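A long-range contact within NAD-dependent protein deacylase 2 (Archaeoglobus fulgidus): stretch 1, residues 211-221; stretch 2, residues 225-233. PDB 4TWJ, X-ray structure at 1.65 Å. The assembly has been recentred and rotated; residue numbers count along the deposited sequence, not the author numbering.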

ATOM      1  N   ALA A 211      14.047 -13.459   6.681  1.00 15.14           N
ATOM      2  CA  ALA A 211      13.292 -13.597   5.436  1.00 14.77           C
ATOM      3  C   ALA A 211      14.169 -13.276   4.230  1.00 14.86           C
ATOM      4  O   ALA A 211      15.067 -12.438   4.301  1.00 14.78           O
ATOM      5  CB  ALA A 211      12.073 -12.683   5.444  1.00 14.69           C
ATOM      6  N   LYS A 212      13.896 -13.946   3.121  1.00 15.01           N
ATOM      7  CA  LYS A 212      14.512 -13.596   1.847  1.00 15.24           C
ATOM      8  C   LYS A 212      13.816 -12.347   1.328  1.00 14.72           C
ATOM      9  O   LYS A 212      12.583 -12.286   1.295  1.00 14.72           O
ATOM     10  CB  LYS A 212      14.368 -14.739   0.848  1.00 16.17           C
ATOM     11  CG  LYS A 212      15.005 -16.049   1.298  1.00 17.12           C
ATOM     12  CD  LYS A 212      16.491 -15.919   1.579  1.00 18.31           C
ATOM     13  CE  LYS A 212      17.276 -15.533   0.338  1.00 19.01           C
ATOM     14  NZ  LYS A 212      18.741 -15.721   0.531  1.00 20.05           N
ATOM     15  N   MET A 213      14.612 -11.360   0.928  1.00 14.06           N
ATOM     16  CA  MET A 213      14.110 -10.020   0.645  1.00 13.47           C
ATOM     17  C   MET A 213      14.154  -9.714  -0.848  1.00 13.24           C
ATOM     18  O   MET A 213      15.213  -9.792  -1.473  1.00 13.46           O
ATOM     19  CB  MET A 213      14.946  -8.988   1.404  1.00 13.16           C
ATOM     20  CG  MET A 213      15.012  -9.189   2.910  1.00 12.95           C
ATOM     21  SD  MET A 213      13.427  -9.087   3.770  1.00 12.68           S
ATOM     22  CE  MET A 213      12.923  -7.425   3.341  1.00 12.92           C
ATOM     23  N   ILE A 214      12.997  -9.352  -1.404  1.00 12.94           N
ATOM     24  CA  ILE A 214      12.858  -9.016  -2.822  1.00 13.04           C
ATOM     25  C   ILE A 214      12.316  -7.593  -2.944  1.00 13.15           C
ATOM     26  O   ILE A 214      11.413  -7.212  -2.201  1.00 13.05           O
ATOM     27  CB  ILE A 214      11.875  -9.975  -3.537  1.00 12.98           C
ATOM     28  CG1 ILE A 214      12.334 -11.433  -3.403  1.00 13.04           C
ATOM     29  CG2 ILE A 214      11.724  -9.601  -5.007  1.00 13.04           C
ATOM     30  CD1 ILE A 214      11.230 -12.439  -3.627  1.00 13.10           C
ATOM     31  N   ILE A 215      12.865  -6.804  -3.867  1.00 13.38           N
ATOM     32  CA  ILE A 215      12.318  -5.472  -4.140  1.00 13.57           C
ATOM     33  C   ILE A 215      12.097  -5.285  -5.639  1.00 13.99           C
ATOM     34  O   ILE A 215      12.942  -5.664  -6.450  1.00 13.90           O
ATOM     35  CB  ILE A 215      13.194  -4.344  -3.530  1.00 13.50           C
ATOM     36  CG1 ILE A 215      12.516  -2.981  -3.678  1.00 13.50           C
ATOM     37  CG2 ILE A 215      14.598  -4.326  -4.127  1.00 13.49           C
ATOM     38  CD1 ILE A 215      13.051  -1.953  -2.705  1.00 13.49           C
ATOM     39  N   VAL A 216      10.937  -4.728  -5.983  1.00 14.54           N
ATOM     40  CA  VAL A 216      10.572  -4.412  -7.357  1.00 15.24           C
ATOM     41  C   VAL A 216      10.151  -2.946  -7.400  1.00 15.99           C
ATOM     42  O   VAL A 216       9.169  -2.563  -6.765  1.00 15.95           O
ATOM     43  CB  VAL A 216       9.404  -5.291  -7.849  1.00 15.28           C
ATOM     44  CG1 VAL A 216       9.015  -4.928  -9.279  1.00 15.43           C
ATOM     45  CG2 VAL A 216       9.761  -6.767  -7.745  1.00 15.31           C
ATOM     46  N   ASN A 217      10.903  -2.137  -8.144  1.00 16.80           N
ATOM     47  CA  ASN A 217      10.661  -0.700  -8.228  1.00 17.58           C
ATOM     48  C   ASN A 217      11.082  -0.164  -9.584  1.00 18.58           C
ATOM     49  O   ASN A 217      11.934  -0.751 -10.244  1.00 18.60           O
ATOM     50  CB  ASN A 217      11.464   0.043  -7.156  1.00 17.74           C
ATOM     51  CG  ASN A 217      10.701   0.240  -5.859  1.00 17.69           C
ATOM     52  OD1 ASN A 217       9.495   0.484  -5.860  1.00 17.21           O
ATOM     53  ND2 ASN A 217      11.419   0.182  -4.742  1.00 17.93           N
ATOM     54  N   ALA A 218      10.502   0.964  -9.975  1.00 20.03           N
ATOM     55  CA  ALA A 218      10.922   1.660 -11.191  1.00 21.50           C
ATOM     56  C   ALA A 218      12.317   2.277 -11.037  1.00 22.92           C
ATOM     57  O   ALA A 218      13.049   2.417 -12.021  1.00 24.08           O
ATOM     58  CB  ALA A 218       9.909   2.734 -11.554  1.00 21.57           C
ATOM     59  N   GLU A 219      12.679   2.642  -9.808  1.00 24.13           N
ATOM     60  CA  GLU A 219      13.957   3.303  -9.532  1.00 25.82           C
ATOM     61  C   GLU A 219      14.612   2.737  -8.276  1.00 25.53           C
ATOM     62  O   GLU A 219      13.952   2.060  -7.488  1.00 24.24           O
ATOM     63  CB  GLU A 219      13.738   4.805  -9.351  1.00 27.38           C
ATOM     64  CG  GLU A 219      12.914   5.449 -10.456  1.00 28.96           C
ATOM     65  CD  GLU A 219      12.832   6.956 -10.334  1.00 30.50           C
ATOM     66  OE1 GLU A 219      12.663   7.621 -11.376  1.00 32.09           O
ATOM     67  OE2 GLU A 219      12.938   7.482  -9.204  1.00 32.13           O
ATOM     68  N   PRO A 220      15.916   3.011  -8.082  1.00 25.82           N
ATOM     69  CA  PRO A 220      16.568   2.587  -6.845  1.00 25.79           C
ATOM     70  C   PRO A 220      16.027   3.297  -5.604  1.00 25.61           C
ATOM     71  O   PRO A 220      15.458   4.388  -5.702  1.00 26.09           O
ATOM     72  CB  PRO A 220      18.041   2.959  -7.069  1.00 25.97           C
ATOM     73  CG  PRO A 220      18.197   3.060  -8.545  1.00 26.05           C
ATOM     74  CD  PRO A 220      16.883   3.577  -9.042  1.00 25.93           C
ATOM     75  N   THR A 221      16.190   2.652  -4.455  1.00 25.47           N
ATOM     76  CA  THR A 221      15.882   3.249  -3.161  1.00 25.44           C
ATOM     77  C   THR A 221      17.134   3.175  -2.297  1.00 25.72           C
ATOM     78  O   THR A 221      18.044   2.393  -2.574  1.00 25.48           O
ATOM     79  CB  THR A 221      14.735   2.510  -2.435  1.00 25.30           C
ATOM     80  OG1 THR A 221      15.215   1.280  -1.879  1.00 24.64           O
ATOM     81  CG2 THR A 221      13.585   2.222  -3.385  1.00 25.43           C
ATOM     82  N   PRO A 225      20.353  -1.923  -0.598  1.00 18.67           N
ATOM     83  CA  PRO A 225      21.399  -2.839  -0.116  1.00 18.57           C
ATOM     84  C   PRO A 225      20.941  -4.014   0.761  1.00 18.39           C
ATOM     85  O   PRO A 225      21.653  -5.014   0.843  1.00 19.00           O
ATOM     86  CB  PRO A 225      22.331  -1.917   0.675  1.00 18.79           C
ATOM     87  CG  PRO A 225      22.189  -0.600  -0.000  1.00 18.78           C
ATOM     88  CD  PRO A 225      20.739  -0.512  -0.394  1.00 18.95           C
ATOM     89  N   ILE A 226      19.777  -3.915   1.403  1.00 18.14           N
ATOM     90  CA  ILE A 226      19.310  -5.000   2.277  1.00 17.73           C
ATOM     91  C   ILE A 226      18.626  -6.137   1.513  1.00 17.30           C
ATOM     92  O   ILE A 226      18.339  -7.184   2.093  1.00 17.42           O
ATOM     93  CB  ILE A 226      18.359  -4.497   3.398  1.00 17.79           C
ATOM     94  CG1 ILE A 226      16.951  -4.192   2.857  1.00 17.86           C
ATOM     95  CG2 ILE A 226      18.963  -3.295   4.115  1.00 17.88           C
ATOM     96  CD1 ILE A 226      15.935  -3.895   3.941  1.00 18.05           C
ATOM     97  N   PHE A 227      18.364  -5.941   0.223  1.00 16.79           N
ATOM     98  CA  PHE A 227      17.579  -6.902  -0.541  1.00 16.65           C
ATOM     99  C   PHE A 227      18.433  -7.960  -1.226  1.00 17.28           C
ATOM    100  O   PHE A 227      19.503  -7.668  -1.767  1.00 17.76           O
ATOM    101  CB  PHE A 227      16.673  -6.175  -1.533  1.00 16.22           C
ATOM    102  CG  PHE A 227      15.543  -5.447  -0.865  1.00 15.75           C
ATOM    103  CD1 PHE A 227      14.349  -6.096  -0.592  1.00 15.35           C
ATOM    104  CD2 PHE A 227      15.690  -4.128  -0.461  1.00 15.54           C
ATOM    105  CE1 PHE A 227      13.310  -5.440   0.047  1.00 15.10           C
ATOM    106  CE2 PHE A 227      14.657  -3.465   0.179  1.00 15.39           C
ATOM    107  CZ  PHE A 227      13.466  -4.121   0.436  1.00 15.08           C
ATOM    108  N   ASP A 228      17.939  -9.191  -1.190  1.00 17.59           N
ATOM    109  CA  ASP A 228      18.620 -10.328  -1.801  1.00 18.27           C
ATOM    110  C   ASP A 228      18.419 -10.346  -3.311  1.00 18.22           C
ATOM    111  O   ASP A 228      19.298 -10.793  -4.059  1.00 18.36           O
ATOM    112  CB  ASP A 228      18.110 -11.626  -1.178  1.00 18.75           C
ATOM    113  CG  ASP A 228      18.364 -11.682   0.310  1.00 19.22           C
ATOM    114  OD1 ASP A 228      17.386 -11.666   1.084  1.00 19.31           O
ATOM    115  OD2 ASP A 228      19.549 -11.710   0.709  1.00 20.01           O
ATOM    116  N   VAL A 229      17.262  -9.854  -3.749  1.00 17.90           N
ATOM    117  CA  VAL A 229      16.927  -9.731  -5.159  1.00 18.05           C
ATOM    118  C   VAL A 229      16.411  -8.319  -5.421  1.00 18.47           C
ATOM    119  O   VAL A 229      15.486  -7.857  -4.752  1.00 17.87           O
ATOM    120  CB  VAL A 229      15.840 -10.750  -5.563  1.00 18.17           C
ATOM    121  CG1 VAL A 229      15.387 -10.530  -7.001  1.00 18.34           C
ATOM    122  CG2 VAL A 229      16.345 -12.172  -5.352  1.00 18.14           C
ATOM    123  N   LYS A 230      17.015  -7.640  -6.393  1.00 18.87           N
ATOM    124  CA  LYS A 230      16.601  -6.295  -6.777  1.00 19.93           C
ATOM    125  C   LYS A 230      16.202  -6.277  -8.245  1.00 20.13           C
ATOM    126  O   LYS A 230      16.998  -6.650  -9.110  1.00 20.53           O
ATOM    127  CB  LYS A 230      17.740  -5.300  -6.555  1.00 20.88           C
ATOM    128  CG  LYS A 230      18.290  -5.274  -5.139  1.00 21.95           C
ATOM    129  CD  LYS A 230      19.320  -4.170  -4.963  1.00 23.16           C
ATOM    130  CE  LYS A 230      20.648  -4.491  -5.633  1.00 23.87           C
ATOM    131  NZ  LYS A 230      21.373  -5.602  -4.960  1.00 24.48           N
ATOM    132  N   ILE A 231      14.974  -5.848  -8.517  1.00 20.12           N
ATOM    133  CA  ILE A 231      14.462  -5.754  -9.878  1.00 20.58           C
ATOM    134  C   ILE A 231      14.070  -4.307 -10.162  1.00 21.11           C
ATOM    135  O   ILE A 231      13.257  -3.725  -9.442  1.00 20.86           O
ATOM    136  CB  ILE A 231      13.239  -6.672 -10.096  1.00 20.66           C
ATOM    137  CG1 ILE A 231      13.622  -8.140  -9.877  1.00 20.70           C
ATOM    138  CG2 ILE A 231      12.663  -6.479 -11.497  1.00 20.91           C
ATOM    139  CD1 ILE A 231      12.439  -9.068  -9.702  1.00 20.51           C
ATOM    140  N   ILE A 232      14.669  -3.730 -11.202  1.00 21.69           N
ATOM    141  CA  ILE A 232      14.289  -2.408 -11.682  1.00 22.45           C
ATOM    142  C   ILE A 232      13.374  -2.589 -12.885  1.00 22.80           C
ATOM    143  O   ILE A 232      13.782  -3.159 -13.898  1.00 23.88           O
ATOM    144  CB  ILE A 232      15.519  -1.564 -12.082  1.00 22.81           C
ATOM    145  CG1 ILE A 232      16.367  -1.218 -10.849  1.00 23.20           C
ATOM    146  CG2 ILE A 232      15.094  -0.293 -12.816  1.00 22.84           C
ATOM    147  CD1 ILE A 232      15.760  -0.183  -9.920  1.00 23.57           C
ATOM    148  N   GLY A 233      12.141  -2.108 -12.769  1.00 22.80           N
ATOM    149  CA  GLY A 233      11.175  -2.195 -13.856  1.00 23.06           C
ATOM    150  C   GLY A 233       9.791  -1.753 -13.438  1.00 23.27           C
ATOM    151  O   GLY A 233       9.586  -1.317 -12.304  1.00 23.56           O
TER

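Strands 212-217 and 229-232 lie side by side in parallel, their axes 4.9 Å apart at closest approach and only 7° from alignment, and the two stretches together bury 816 Å². The ladder runs in the staggered pattern of a parallel sheet, in which alternate residues of stretch 1 use both their amide and carbonyl toward the partner. Ile215 N donates to Val229 O (3.0 Å) and Ile215 O accepts from Ile231 N (2.9 Å); one step on, Asn217 N reaches Ile231 O (3.1 Å) and Asn217 O receives Gly233 N (2.9 Å). The intervening residues add weaker support: Ile214 CA and Val216 CA each approach a carbonyl oxygen, Val229 O and Ile231 O respectively, at 3.5 Å.

At the start of the ladder Asp228 stands in for a strand residue. Its carboxylate takes the place a backbone carbonyl would hold, with Met213 N donating to Asp228 OD1 (2.8 Å, nearly linear). Met213 O in turn accepts two amides, Asp228 N at 2.8 Å and Val229 N at 3.1 Å, the first more bent. Lys212 curls its chain toward the same carboxylate, but Lys212 NZ remains 4.1 Å from Asp228 OD2, a loose attraction of opposite charges rather than a salt bridge.

Side chains alternate between the two faces of the sheet. On one, Ile214 sits beside Val229 and Val216 beside Ile231, all buried. The fit is a row of neighbouring branched side chains, with Ile214 CG1 4.2 Å from Val229 CB and Val216 CG2 4.0 Å from Ile231 CD1.

Phe227, which precedes the second strand, lays its ring across the first. Ile215 presses against one face of this flat surface: its CB lies 3.6 Å from the centroid of the Phe227 ring and only 11° off the normal, a CH-pi contact, while Ile215 CG2 comes within 3.6 Å of Phe227 CG. Met213 CB, approaching obliquely, lies 3.6 Å from Phe227 CD1. The same Ile215 CG2 also meets the aliphatic part of Lys230, at CG, 3.9 Å away, so this methyl is shared between an aromatic ring and a lysine chain.

Beyond the strand, the first stretch bends into a loop that Ile232 packs against. Ile232 CD1 lies 3.5 Å from Glu219 C and 4.0 Å from Pro220 CD, and Ile232 CG2 is 3.5 Å from Ala218 O; the two ends of this forked side chain thus touch successive parts of the turn.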